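Local coordinates for protein putative N-acetylmuramoyl-L-alanine amidase (Neisseria meningitidis MC58, PDB 3CZX) that probably hydrolyses the amide bond between N-acetylmuramoyl residues and L-amino acids in cell-wall glycopeptides, as a zinc-dependent amidase, at residues A[5-10]-A[65-70]; A[27-32]-A[147-152]; A[36-41]-A[49-54]; A[102-107]-A[170-175]; A[113-118]-A[163-168]. All coordinates share one frame; numbering follows the deposited sequence.

Contact 1: A[5-10]-A[65-70]; sequences IICLTA and VKLIRG
Leu67 meets Cys7 where helix 61-69 leans on strand 6-10, and Gly70 meets Ile5 a little further along; these two pairs are a compact illustration of how a helix seats on a sheet. Along 65-70 the last helical turns come first, with Val65 facing Ala139 in a loop and its carbonyl bonded to Arg69 N. Leu67 is the first residue to touch 5-10. Its CB lies 3.8 Å from Cys7 SG, and its CD1 lies 3.9 Å from the same sulphur, so the thiol rests against both the base and one branch of the leucine. The sulphur can do so because chi1 of Cys7, 170°, swings SG opposite the backbone N, while the CB itself points at the helix. Ile68 next turns its CB away from 5-10 and packs on Ala74 of strand 73-77. The helix ends with Arg69; Gly70 N still bonds to Lys66 O at 3.1 Å. The Gly70 carbonyl then faces the isoleucine: Ile5 CD1 stops 3.5 Å from Gly70 O, a van der Waals approach at a partly exposed margin. Just beyond, Ser71 OG bonds to the carbonyls of Leu67 and Ile68, and Asp72 takes Ile5 N. Strand 6-10 runs between the parallel strands 49-51 and 73-77, which are joined through helix 61-69; the contact is thus where the helix of a beta-alpha-beta crossover packs over the intervening strand 6-10, as expected in the alpha/beta fold of this amidase family.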
# COMPACT_ATOMS: atom_id res chain seq x y z
N ILE A 5 -2.60 11.65 -20.82
CA ILE A 5 -3.10 11.85 -19.47
C ILE A 5 -3.83 10.57 -19.04
O ILE A 5 -4.77 10.12 -19.70
CB ILE A 5 -4.06 13.02 -19.40
CG1 ILE A 5 -3.33 14.32 -19.77
CG2 ILE A 5 -4.67 13.12 -18.03
CD1 ILE A 5 -4.21 15.57 -19.65
N ILE A 6 -3.37 10.01 -17.92
CA ILE A 6 -3.99 8.82 -17.34
C ILE A 6 -4.77 9.31 -16.12
O ILE A 6 -4.19 10.00 -15.28
CB ILE A 6 -2.92 7.83 -16.89
CG1 ILE A 6 -2.08 7.36 -18.08
CG2 ILE A 6 -3.54 6.59 -16.21
CD1 ILE A 6 -0.64 7.21 -17.77
N CYS A 7 -6.03 8.94 -16.02
CA CYS A 7 -6.86 9.25 -14.85
C CYS A 7 -7.05 7.96 -14.07
O CYS A 7 -7.44 6.94 -14.63
CB CYS A 7 -8.23 9.81 -15.28
SG CYS A 7 -9.46 9.96 -13.97
N LEU A 8 -6.72 7.99 -12.78
CA LEU A 8 -6.96 6.86 -11.90
C LEU A 8 -7.76 7.31 -10.68
O LEU A 8 -7.33 8.27 -9.99
CB LEU A 8 -5.63 6.29 -11.41
CG LEU A 8 -4.63 5.77 -12.45
CD1 LEU A 8 -3.39 5.27 -11.77
CD2 LEU A 8 -5.19 4.64 -13.37
N THR A 9 -8.86 6.62 -10.39
CA THR A 9 -9.61 6.91 -9.16
C THR A 9 -9.93 5.65 -8.42
O THR A 9 -9.68 4.56 -8.91
CB THR A 9 -10.88 7.71 -9.51
OG1 THR A 9 -11.73 6.93 -10.34
CG2 THR A 9 -10.47 9.02 -10.24
N ALA A 10 -10.42 5.81 -7.18
CA ALA A 10 -10.78 4.69 -6.31
C ALA A 10 -12.26 4.75 -6.06
O ALA A 10 -12.82 5.82 -5.80
CB ALA A 10 -9.99 4.73 -4.94
N VAL A 65 -16.41 12.74 -14.13
CA VAL A 65 -16.69 12.77 -15.56
C VAL A 65 -15.87 13.85 -16.25
O VAL A 65 -15.39 13.65 -17.37
CB VAL A 65 -18.18 12.98 -15.83
CG1 VAL A 65 -18.44 13.34 -17.31
CG2 VAL A 65 -18.97 11.72 -15.43
N LYS A 66 -15.70 14.99 -15.58
CA LYS A 66 -14.82 16.02 -16.09
C LYS A 66 -13.41 15.47 -16.31
O LYS A 66 -12.77 15.77 -17.32
CB LYS A 66 -14.81 17.22 -15.14
CG LYS A 66 -13.99 18.40 -15.66
CD LYS A 66 -14.35 19.70 -14.90
CE LYS A 66 -13.49 20.89 -15.36
NZ LYS A 66 -13.68 22.07 -14.45
N LEU A 67 -12.92 14.66 -15.36
CA LEU A 67 -11.58 14.05 -15.46
C LEU A 67 -11.54 13.01 -16.57
O LEU A 67 -10.55 12.91 -17.29
CB LEU A 67 -11.16 13.35 -14.15
CG LEU A 67 -10.56 14.17 -13.00
CD1 LEU A 67 -10.06 13.23 -11.91
CD2 LEU A 67 -9.45 15.03 -13.53
N ILE A 68 -12.60 12.23 -16.70
CA ILE A 68 -12.66 11.22 -17.76
C ILE A 68 -12.51 11.92 -19.10
O ILE A 68 -11.69 11.54 -19.94
CB ILE A 68 -13.96 10.42 -17.76
CG1 ILE A 68 -14.09 9.59 -16.47
CG2 ILE A 68 -14.02 9.52 -18.97
CD1 ILE A 68 -15.45 8.99 -16.28
N ARG A 69 -13.28 12.99 -19.28
CA ARG A 69 -13.28 13.71 -20.55
C ARG A 69 -11.91 14.30 -20.87
O ARG A 69 -11.50 14.31 -22.03
CB ARG A 69 -14.37 14.80 -20.58
CG ARG A 69 -15.78 14.28 -20.85
CD ARG A 69 -15.95 13.84 -22.31
NE ARG A 69 -15.41 12.50 -22.51
CZ ARG A 69 -16.12 11.37 -22.52
NH1 ARG A 69 -17.45 11.39 -22.40
NH2 ARG A 69 -15.50 10.20 -22.69
N GLY A 70 -11.20 14.76 -19.85
CA GLY A 70 -9.86 15.31 -20.02
C GLY A 70 -8.71 14.32 -20.15
O GLY A 70 -7.54 14.74 -20.23

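Contact 2: A[27-32]-A[147-152]; sequences ADLAQD and FFISND
Leu29 and Ile149 mark the closest backbone approach, their CA atoms 9.1 Å apart, so the gap between helix 26-45 and the irregular segment 147-152 is spanned by side chains alone. The helix runs regularly through 27-32, whereas the chain opposite folds into a type I beta turn from Phe148 to Asn151, closed by Asn151 N to Phe148 O. Asn151 is also the N-cap of helix 152-177, its OD1 taking the N of Asp154.

One methyl does the bridging. Leu29 CD1 lies 3.5 Å from Ile149 CD1, a close apolar contact, and the two side chains meet at a slant. The same methyl reaches the rim of the Phe147 ring near its plane, with Leu29 CD1 4.0 Å from Phe147 CZ. Chi1 of Phe147, 68°, places CG between the backbone N and the carbonyl carbon and brings CZ toward the helix.

All three residues are buried. The side chain of Ile149 comes within about 4 Å of that of the zinc ligand Glu26, at the start of the same helix. Leu155 and Phe158 of helix 152-177 also pack on Leu29, setting the contact between helix 26-45, that helix and the loop following strand 142-145.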
# COMPACT_ATOMS: atom_id res chain seq x y z
N ALA A 27 -13.11 -0.14 -0.13
CA ALA A 27 -12.61 1.23 -0.20
C ALA A 27 -11.09 1.26 -0.00
O ALA A 27 -10.38 2.08 -0.62
CB ALA A 27 -13.28 2.09 0.83
N ASP A 28 -10.61 0.39 0.88
CA ASP A 28 -9.20 0.39 1.27
C ASP A 28 -8.41 -0.28 0.18
O ASP A 28 -7.29 0.15 -0.13
CB ASP A 28 -9.03 -0.35 2.61
CG ASP A 28 -9.78 0.33 3.76
OD1 ASP A 28 -10.07 1.54 3.67
OD2 ASP A 28 -10.06 -0.37 4.76
N LEU A 29 -8.93 -1.40 -0.35
CA LEU A 29 -8.25 -2.12 -1.44
C LEU A 29 -8.18 -1.23 -2.70
O LEU A 29 -7.14 -1.23 -3.43
CB LEU A 29 -8.94 -3.46 -1.75
CG LEU A 29 -9.00 -4.47 -0.59
CD1 LEU A 29 -9.98 -5.66 -0.85
CD2 LEU A 29 -7.60 -4.96 -0.29
N ALA A 30 -9.24 -0.48 -2.96
CA ALA A 30 -9.29 0.41 -4.12
C ALA A 30 -8.30 1.58 -3.98
O ALA A 30 -7.61 1.94 -4.95
CB ALA A 30 -10.74 0.90 -4.35
N GLN A 31 -8.22 2.18 -2.79
CA GLN A 31 -7.22 3.18 -2.45
C GLN A 31 -5.81 2.62 -2.73
O GLN A 31 -5.01 3.30 -3.36
CB GLN A 31 -7.37 3.60 -0.98
CG GLN A 31 -6.25 4.42 -0.43
CD GLN A 31 -6.46 4.78 1.02
OE1 GLN A 31 -7.04 3.99 1.77
NE2 GLN A 31 -6.00 5.97 1.42
N ASP A 32 -5.52 1.41 -2.29
CA ASP A 32 -4.19 0.84 -2.49
C ASP A 32 -3.94 0.70 -3.99
O ASP A 32 -2.86 1.04 -4.49
CB ASP A 32 -4.04 -0.55 -1.88
CG ASP A 32 -3.76 -0.51 -0.38
OD1 ASP A 32 -3.50 0.60 0.14
OD2 ASP A 32 -3.82 -1.61 0.23
N PHE A 147 -10.86 -8.58 -9.02
CA PHE A 147 -11.19 -9.80 -8.28
C PHE A 147 -12.41 -9.57 -7.39
O PHE A 147 -12.81 -8.44 -7.18
CB PHE A 147 -9.99 -10.31 -7.44
CG PHE A 147 -9.63 -9.40 -6.30
CD1 PHE A 147 -10.10 -9.61 -5.03
CD2 PHE A 147 -8.85 -8.29 -6.52
CE1 PHE A 147 -9.78 -8.73 -3.99
CE2 PHE A 147 -8.50 -7.43 -5.50
CZ PHE A 147 -9.00 -7.64 -4.24
N PHE A 148 -12.94 -10.69 -6.89
CA PHE A 148 -14.08 -10.69 -5.99
C PHE A 148 -13.53 -10.67 -4.58
O PHE A 148 -12.86 -11.60 -4.15
CB PHE A 148 -14.89 -11.97 -6.19
CG PHE A 148 -15.77 -11.97 -7.40
CD1 PHE A 148 -17.15 -11.89 -7.26
CD2 PHE A 148 -15.23 -12.04 -8.67
CE1 PHE A 148 -17.96 -11.87 -8.38
CE2 PHE A 148 -16.04 -12.02 -9.80
CZ PHE A 148 -17.41 -11.94 -9.64
N ILE A 149 -13.88 -9.62 -3.83
CA ILE A 149 -13.48 -9.50 -2.45
C ILE A 149 -14.10 -10.61 -1.62
O ILE A 149 -13.56 -10.98 -0.57
CB ILE A 149 -13.84 -8.12 -1.87
CG1 ILE A 149 -13.05 -7.84 -0.61
CG2 ILE A 149 -15.37 -7.97 -1.64
CD1 ILE A 149 -13.30 -6.46 -0.03
N SER A 150 -15.22 -11.12 -2.12
CA SER A 150 -15.94 -12.24 -1.49
C SER A 150 -15.27 -13.61 -1.69
O SER A 150 -15.62 -14.59 -1.03
CB SER A 150 -17.39 -12.23 -1.98
OG SER A 150 -17.42 -12.15 -3.37
N ASN A 151 -14.30 -13.71 -2.61
CA ASN A 151 -13.53 -14.91 -2.80
C ASN A 151 -12.33 -14.95 -1.85
O ASN A 151 -11.35 -14.26 -2.08
CB ASN A 151 -13.07 -15.03 -4.26
CG ASN A 151 -12.55 -16.40 -4.58
OD1 ASN A 151 -11.53 -16.86 -4.04
ND2 ASN A 151 -13.27 -17.12 -5.43
N ASP A 152 -12.41 -15.71 -0.75
CA ASP A 152 -11.36 -15.67 0.24
C ASP A 152 -9.96 -16.00 -0.30
O ASP A 152 -8.95 -15.39 0.10
CB ASP A 152 -11.65 -16.63 1.41
CG ASP A 152 -12.85 -16.24 2.21
OD1 ASP A 152 -13.41 -15.13 2.07
OD2 ASP A 152 -13.24 -17.09 3.05

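Contact 3: A[36-41]-A[49-54]; sequences IVASIL and VKTDGT
Helix 26-45 leads into the edge strand 49-51, which pairs parallel with strand 6-10, so this contact belongs to the returning half of a beta-alpha-beta crossover; Ala38, Leu41, Val49 and Thr51 are the residues that meet across it. The axes of 36-41 and 49-51 approach to 9.3 Å, at 155° between their directions. Val49 is the central piece: its CB points at the helix and its two methyls divide the work. CG2 of Val49 lies 3.8 Å from Leu41 CB, with the side chains crossing at about a right angle, while Val49 CG1, set opposite the backbone N (chi1 -173°), comes 4.2 Å from Ala38 CB. The alanine methyl also meets Thr51, Ala38 CB lying 4.2 Å from Thr51 CG2. Thr51 therefore offers its methyl to the helix and uses its hydroxyl within its own segment: Thr51 OG1 accepts from Gly53 N at 2.9 Å, an ST turn at Thr51-Gly53. On the helix, Ser39 OG gives a bond to Ile36 O, which also accepts from Ile40 N on the same face of the carbonyl plane. The touching side chains of 36-41 and 49-54 thus meet by apolar contact, through dispersion and the exclusion of water, while polar bonds from the same helix reinforce the join: Arg42 NH2 hydrogen-bonds to Val49 O, and Arg34 forms a salt bridge with Asp52.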
# COMPACT_ATOMS: atom_id res chain seq x y z
N ILE A 36 -0.89 2.81 -5.70
CA ILE A 36 0.30 2.04 -6.11
C ILE A 36 0.47 2.18 -7.61
O ILE A 36 1.57 2.43 -8.13
CB ILE A 36 0.25 0.60 -5.68
CG1 ILE A 36 0.22 0.53 -4.14
CG2 ILE A 36 1.42 -0.17 -6.22
CD1 ILE A 36 -0.08 -0.87 -3.65
N VAL A 37 -0.61 1.98 -8.37
CA VAL A 37 -0.47 2.11 -9.81
C VAL A 37 -0.05 3.52 -10.18
O VAL A 37 0.78 3.68 -11.07
CB VAL A 37 -1.78 1.68 -10.52
CG1 VAL A 37 -1.69 1.95 -12.05
CG2 VAL A 37 -2.08 0.23 -10.30
N ALA A 38 -0.62 4.52 -9.53
CA ALA A 38 -0.29 5.93 -9.82
C ALA A 38 1.19 6.18 -9.53
O ALA A 38 1.91 6.80 -10.35
CB ALA A 38 -1.15 6.85 -8.99
N SER A 39 1.65 5.71 -8.37
CA SER A 39 3.03 5.97 -7.97
C SER A 39 4.06 5.36 -8.95
O SER A 39 5.08 5.99 -9.22
CB SER A 39 3.29 5.45 -6.56
OG SER A 39 3.25 4.05 -6.54
N ILE A 40 3.77 4.18 -9.49
CA ILE A 40 4.66 3.49 -10.42
C ILE A 40 4.65 4.21 -11.77
O ILE A 40 5.69 4.38 -12.43
CB ILE A 40 4.32 1.99 -10.56
CG1 ILE A 40 4.57 1.28 -9.21
CG2 ILE A 40 5.14 1.34 -11.66
CD1 ILE A 40 4.17 -0.18 -9.13
N LEU A 41 3.47 4.62 -12.23
CA LEU A 41 3.40 5.34 -13.50
C LEU A 41 4.21 6.64 -13.41
O LEU A 41 4.93 6.99 -14.34
CB LEU A 41 1.94 5.58 -13.90
CG LEU A 41 1.14 4.37 -14.39
CD1 LEU A 41 -0.31 4.70 -14.45
CD2 LEU A 41 1.62 3.84 -15.77
N VAL A 49 -0.33 11.52 -14.45
CA VAL A 49 -1.49 10.87 -13.85
C VAL A 49 -2.30 11.88 -13.07
O VAL A 49 -1.76 12.62 -12.24
CB VAL A 49 -1.09 9.72 -12.93
CG1 VAL A 49 -2.32 8.96 -12.45
CG2 VAL A 49 -0.11 8.79 -13.65
N LYS A 50 -3.60 11.90 -13.32
CA LYS A 50 -4.53 12.68 -12.50
C LYS A 50 -5.37 11.73 -11.68
O LYS A 50 -5.89 10.77 -12.19
CB LYS A 50 -5.39 13.57 -13.39
CG LYS A 50 -4.58 14.53 -14.25
CD LYS A 50 -5.37 15.67 -14.84
CE LYS A 50 -4.63 16.27 -16.06
NZ LYS A 50 -5.27 17.55 -16.47
N THR A 51 -5.52 12.04 -10.40
CA THR A 51 -6.28 11.19 -9.50
C THR A 51 -7.28 12.00 -8.67
O THR A 51 -7.31 13.24 -8.71
CB THR A 51 -5.33 10.45 -8.54
OG1 THR A 51 -4.78 11.40 -7.60
CG2 THR A 51 -4.18 9.78 -9.27
N ASP A 52 -8.06 11.25 -7.91
CA ASP A 52 -8.88 11.77 -6.81
C ASP A 52 -8.10 11.78 -5.48
O ASP A 52 -8.71 11.71 -4.40
CB ASP A 52 -10.13 10.93 -6.67
CG ASP A 52 -9.84 9.40 -6.48
OD1 ASP A 52 -8.74 8.96 -6.82
OD2 ASP A 52 -10.76 8.67 -6.05
N GLY A 53 -6.79 11.85 -5.54
CA GLY A 53 -5.91 11.93 -4.36
C GLY A 53 -5.32 10.62 -3.88
O GLY A 53 -5.35 9.61 -4.58
N THR A 54 -4.77 10.63 -2.67
CA THR A 54 -4.16 9.45 -2.06
C THR A 54 -4.99 8.86 -0.91
O THR A 54 -4.64 7.80 -0.38
CB THR A 54 -2.72 9.75 -1.58
OG1 THR A 54 -2.72 10.69 -0.51
CG2 THR A 54 -1.92 10.32 -2.71

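Contact 4: A[102-107]-A[170-175]; sequences CQVLGK and ADAIAM
Apolar contact joins helix 99-113 to helix 152-177 at Val104 with Ala172 and Leu105 with Ile173, two consecutive residues on each helix that make a small worked example of packing between neighbouring helices. The first pair brings the backbones close, with the CA atoms of Val104 and Ala172 6.7 Å apart. The small alanine makes this possible: Val104 CG1 stands 4.0 Å from Ala172 CB. The second pair is deeper and buried. Leu105 and Ile173 do not aim their CB atoms straight across, but the ends of both chains turn inward. Leu105 CD2 settles 3.8 Å from Ile173 CG1 and 4.1 Å from Ile173 CD1, touching the isoleucine along its longer branch. That branch lies beside the backbone N of Ile173, at chi1 -67°, and the two side chains stand at an oblique angle to each other.

A methyl set against a carbonyl is the second kind of contact. Val104 CG1 is 3.7 Å from Ala172 O, so the valine rests on the helix backbone as well as on the alanine methyl.

Hydrogen bonds run within each helix or to other parts of the chain. Backbone bonds such as Gly106 N to Cys102 O follow the helices, Gln103 NE2 hydrogen-bonds to the carbonyl of Glu120, and Asp171 OD1 forms a hydrogen bond with Tyr45 OH of helix 26-45. Leu105 also touches Phe144 of strand 142-145, and Ile173 lies against Ile6 of strand 6-10. Helices packed against one another on one face of a sheet are the helical layer of an alpha/beta fold, here on the face also covered by helix 26-45.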
# COMPACT_ATOMS: atom_id res chain seq x y z
N CYS A 102 -9.60 -2.31 -21.66
CA CYS A 102 -10.11 -3.29 -20.66
C CYS A 102 -9.36 -4.61 -20.76
O CYS A 102 -9.07 -5.25 -19.73
CB CYS A 102 -11.62 -3.52 -20.86
SG CYS A 102 -12.61 -2.09 -20.39
N GLN A 103 -9.06 -5.01 -21.99
CA GLN A 103 -8.40 -6.29 -22.27
C GLN A 103 -6.91 -6.22 -21.87
O GLN A 103 -6.36 -7.17 -21.30
CB GLN A 103 -8.60 -6.70 -23.72
CG GLN A 103 -10.03 -7.11 -23.99
CD GLN A 103 -10.38 -7.36 -25.43
OE1 GLN A 103 -9.71 -6.84 -26.36
NE2 GLN A 103 -11.45 -8.12 -25.63
N VAL A 104 -6.27 -5.08 -22.14
CA VAL A 104 -4.87 -4.85 -21.72
C VAL A 104 -4.76 -4.95 -20.19
O VAL A 104 -3.89 -5.65 -19.67
CB VAL A 104 -4.37 -3.46 -22.19
CG1 VAL A 104 -3.04 -3.09 -21.54
CG2 VAL A 104 -4.26 -3.42 -23.71
N LEU A 105 -5.67 -4.27 -19.50
CA LEU A 105 -5.67 -4.28 -18.01
C LEU A 105 -5.93 -5.68 -17.49
O LEU A 105 -5.25 -6.16 -16.60
CB LEU A 105 -6.74 -3.35 -17.44
CG LEU A 105 -6.50 -1.86 -17.78
CD1 LEU A 105 -7.77 -1.06 -17.51
CD2 LEU A 105 -5.30 -1.30 -16.98
N GLY A 106 -6.95 -6.34 -18.04
CA GLY A 106 -7.35 -7.66 -17.55
C GLY A 106 -6.24 -8.70 -17.73
O GLY A 106 -5.92 -9.49 -16.82
N LYS A 107 -5.62 -8.69 -18.90
CA LYS A 107 -4.59 -9.65 -19.20
C LYS A 107 -3.38 -9.48 -18.30
O LYS A 107 -2.75 -10.45 -17.88
CB LYS A 107 -4.20 -9.52 -20.66
CG LYS A 107 -5.30 -10.01 -21.59
CD LYS A 107 -5.04 -9.63 -23.02
CE LYS A 107 -6.01 -10.35 -23.96
NZ LYS A 107 -5.88 -9.85 -25.34
N ALA A 170 0.42 -1.15 -13.96
CA ALA A 170 1.17 0.06 -14.34
C ALA A 170 2.02 -0.24 -15.58
O ALA A 170 2.04 0.54 -16.55
CB ALA A 170 2.03 0.54 -13.15
N ASP A 171 2.78 -1.33 -15.54
CA ASP A 171 3.66 -1.67 -16.67
C ASP A 171 2.88 -1.86 -17.99
O ASP A 171 3.37 -1.49 -19.09
CB ASP A 171 4.47 -2.93 -16.38
CG ASP A 171 5.59 -2.73 -15.38
OD1 ASP A 171 6.03 -1.57 -15.11
OD2 ASP A 171 6.04 -3.76 -14.84
N ALA A 172 1.70 -2.48 -17.89
CA ALA A 172 0.85 -2.72 -19.05
C ALA A 172 0.30 -1.41 -19.63
O ALA A 172 0.16 -1.27 -20.85
CB ALA A 172 -0.29 -3.70 -18.69
N ILE A 173 -0.06 -0.46 -18.76
CA ILE A 173 -0.54 0.84 -19.19
C ILE A 173 0.59 1.54 -19.92
O ILE A 173 0.40 1.96 -21.04
CB ILE A 173 -1.07 1.70 -18.00
CG1 ILE A 173 -2.34 1.11 -17.39
CG2 ILE A 173 -1.36 3.14 -18.43
CD1 ILE A 173 -2.73 1.71 -16.05
N ALA A 174 1.76 1.58 -19.32
CA ALA A 174 2.92 2.23 -19.95
C ALA A 174 3.25 1.59 -21.28
O ALA A 174 3.46 2.28 -22.27
CB ALA A 174 4.12 2.21 -19.02
N MSE A 175 3.24 0.28 -21.33
CA MSE A 175 3.55 -0.42 -22.60
C MSE A 175 2.55 -0.06 -23.71
O MSE A 175 2.93 0.18 -24.88
CB MSE A 175 3.60 -1.93 -22.37
CG MSE A 175 3.69 -2.77 -23.61
SE MSE A 175 5.50 -2.72 -24.31
CE MSE A 175 6.26 -4.01 -23.08

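Contact 5: A[113-118]-A[163-168]; sequences TGWKLR and WGICRA
The turn that ends helix 99-113, where Thr113 and Trp115 receive Ile165 of helix 152-177, is an ST turn: Thr113 OG1 accepts from Trp115 N at 3.1 Å, with an N-H...O angle of 161°. Gly114 lies within it at positive phi, which suits glycine, and is the first residue to leave the helical conformation. Thr113 OG1 also bonds back to the carbonyl of Val109, so the hydroxyl ties the last helical turn to the loop that follows. Chi1 of 60° puts OG1 between the backbone N and the carbonyl carbon, which places CG2 beside the N, turned to the other helix.

That methyl is the one that meets the other helix. Thr113 CG2 lies 3.7 Å from Ile165 CD1 and 3.9 Å from Ile165 CG1, the two side chains crossing at about a right angle. Ile165 points its CB at the turn, and an extended chi2 of 167° carries CD1 on to the indole, where it stands 4.1 Å from Trp115 CH2, again with side chains nearly perpendicular. The turn also folds the threonine over the tryptophan, with Thr113 CB 3.4 Å above the plane of the Trp115 ring and over its centre. One isoleucine thus touches both a methyl and the CH2 end of the indole.

Around this group, Leu157 of helix 152-177 touches Thr113 and Trp115, and Phe158 packs on Ile165. Val109 of helix 99-113, Ile90 of a loop and the ring of Phe147 also meet Trp115, placing the indole between helices 99-113 and 152-177.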
# COMPACT_ATOMS: atom_id res chain seq x y z
N THR A 113 -1.68 -13.71 -11.83
CA THR A 113 -2.54 -14.37 -10.82
C THR A 113 -3.12 -15.72 -11.18
O THR A 113 -3.52 -16.45 -10.30
CB THR A 113 -3.72 -13.48 -10.45
OG1 THR A 113 -4.48 -13.23 -11.64
CG2 THR A 113 -3.24 -12.15 -9.87
N GLY A 114 -3.22 -16.02 -12.47
CA GLY A 114 -3.96 -17.21 -12.90
C GLY A 114 -5.47 -17.06 -12.73
O GLY A 114 -6.21 -18.03 -12.83
N TRP A 115 -5.96 -15.83 -12.47
CA TRP A 115 -7.39 -15.58 -12.37
C TRP A 115 -8.02 -15.62 -13.77
O TRP A 115 -7.38 -15.24 -14.77
CB TRP A 115 -7.65 -14.20 -11.77
CG TRP A 115 -7.26 -14.07 -10.31
CD1 TRP A 115 -7.11 -15.09 -9.40
CD2 TRP A 115 -6.99 -12.86 -9.60
NE1 TRP A 115 -6.73 -14.57 -8.17
CE2 TRP A 115 -6.68 -13.20 -8.26
CE3 TRP A 115 -6.96 -11.53 -9.97
CZ2 TRP A 115 -6.33 -12.24 -7.29
CZ3 TRP A 115 -6.63 -10.56 -8.99
CH2 TRP A 115 -6.34 -10.94 -7.66
N LYS A 116 -9.27 -16.03 -13.80
CA LYS A 116 -10.02 -16.16 -15.05
C LYS A 116 -10.43 -14.78 -15.57
O LYS A 116 -10.88 -13.97 -14.81
CB LYS A 116 -11.27 -16.99 -14.77
CG LYS A 116 -12.06 -17.37 -16.03
CD LYS A 116 -13.49 -17.76 -15.72
CE LYS A 116 -14.29 -17.96 -17.04
NZ LYS A 116 -13.89 -19.21 -17.77
N LEU A 117 -10.26 -14.55 -16.87
CA LEU A 117 -10.81 -13.37 -17.56
C LEU A 117 -12.30 -13.64 -17.87
O LEU A 117 -12.62 -14.57 -18.63
CB LEU A 117 -10.06 -13.09 -18.86
CG LEU A 117 -8.65 -12.54 -18.79
CD1 LEU A 117 -7.97 -12.63 -20.14
CD2 LEU A 117 -8.77 -11.12 -18.24
N ARG A 118 -13.17 -12.83 -17.28
CA ARG A 118 -14.60 -12.88 -17.52
C ARG A 118 -14.91 -12.01 -18.75
O ARG A 118 -14.10 -11.23 -19.18
CB ARG A 118 -15.37 -12.39 -16.31
CG ARG A 118 -15.07 -13.22 -15.04
CD ARG A 118 -15.47 -12.49 -13.78
NE ARG A 118 -16.90 -12.28 -13.68
CZ ARG A 118 -17.76 -13.11 -13.07
NH1 ARG A 118 -17.35 -14.22 -12.50
NH2 ARG A 118 -19.06 -12.81 -13.04
N TRP A 163 1.58 -5.49 -4.51
CA TRP A 163 2.49 -4.55 -5.16
C TRP A 163 2.89 -5.07 -6.52
O TRP A 163 3.05 -4.29 -7.47
CB TRP A 163 3.72 -4.24 -4.25
CG TRP A 163 3.34 -3.48 -3.05
CD1 TRP A 163 2.81 -3.98 -1.90
CD2 TRP A 163 3.42 -2.06 -2.87
NE1 TRP A 163 2.54 -2.96 -1.02
CE2 TRP A 163 2.90 -1.78 -1.59
CE3 TRP A 163 3.87 -1.01 -3.67
CZ2 TRP A 163 2.83 -0.49 -1.09
CZ3 TRP A 163 3.78 0.28 -3.17
CH2 TRP A 163 3.27 0.52 -1.89
N GLY A 164 3.04 -6.38 -6.64
CA GLY A 164 3.36 -7.01 -7.91
C GLY A 164 2.23 -6.93 -8.92
O GLY A 164 2.47 -6.74 -10.13
N ILE A 165 1.00 -7.14 -8.44
CA ILE A 165 -0.19 -7.03 -9.30
C ILE A 165 -0.32 -5.59 -9.82
O ILE A 165 -0.53 -5.37 -11.02
CB ILE A 165 -1.49 -7.54 -8.57
CG1 ILE A 165 -1.41 -9.05 -8.31
CG2 ILE A 165 -2.77 -7.12 -9.33
CD1 ILE A 165 -2.47 -9.55 -7.36
N CYS A 166 -0.21 -4.61 -8.92
CA CYS A 166 -0.33 -3.19 -9.29
C CYS A 166 0.82 -2.76 -10.19
O CYS A 166 0.59 -2.00 -11.12
CB CYS A 166 -0.48 -2.29 -8.13
SG CYS A 166 -1.97 -2.60 -7.14
N ARG A 167 2.02 -3.31 -9.98
CA ARG A 167 3.14 -3.06 -10.92
C ARG A 167 2.84 -3.62 -12.30
O ARG A 167 3.10 -2.95 -13.31
CB ARG A 167 4.46 -3.64 -10.40
CG ARG A 167 5.64 -3.29 -11.31
CD ARG A 167 6.95 -3.67 -10.71
NE ARG A 167 7.19 -2.97 -9.46
CZ ARG A 167 7.69 -1.74 -9.32
NH1 ARG A 167 8.02 -1.02 -10.37
NH2 ARG A 167 7.84 -1.23 -8.11
N ALA A 168 2.29 -4.84 -12.38
CA ALA A 168 1.86 -5.44 -13.67
C ALA A 168 0.86 -4.50 -14.39
O ALA A 168 0.95 -4.29 -15.61
CB ALA A 168 1.22 -6.86 -13.46

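Helix 26-45 ties contacts 2 and 3 together, and helix 152-177 does the same for contacts 4 and 5, whose centres are 10 Å apart. The centres of contacts 1 and 3 are 11 Å apart; strands 6-10 and 49-51 pair there, with Lys50 N 2.8 Å from Ile6 O. Contacts 3 and 4 meet where Leu41 CD2 approaches Ala170 O at 3.4 Å. Phe147 of contact 2 touches Trp115 of contact 5, CB to CZ3 3.7 Å. Contact 2 lies beside the zinc site, formed by His12, Glu26 and His78: the side chain of Ile149 is about 8 Å from the metal. Contacts 3 and 5 lie away from it.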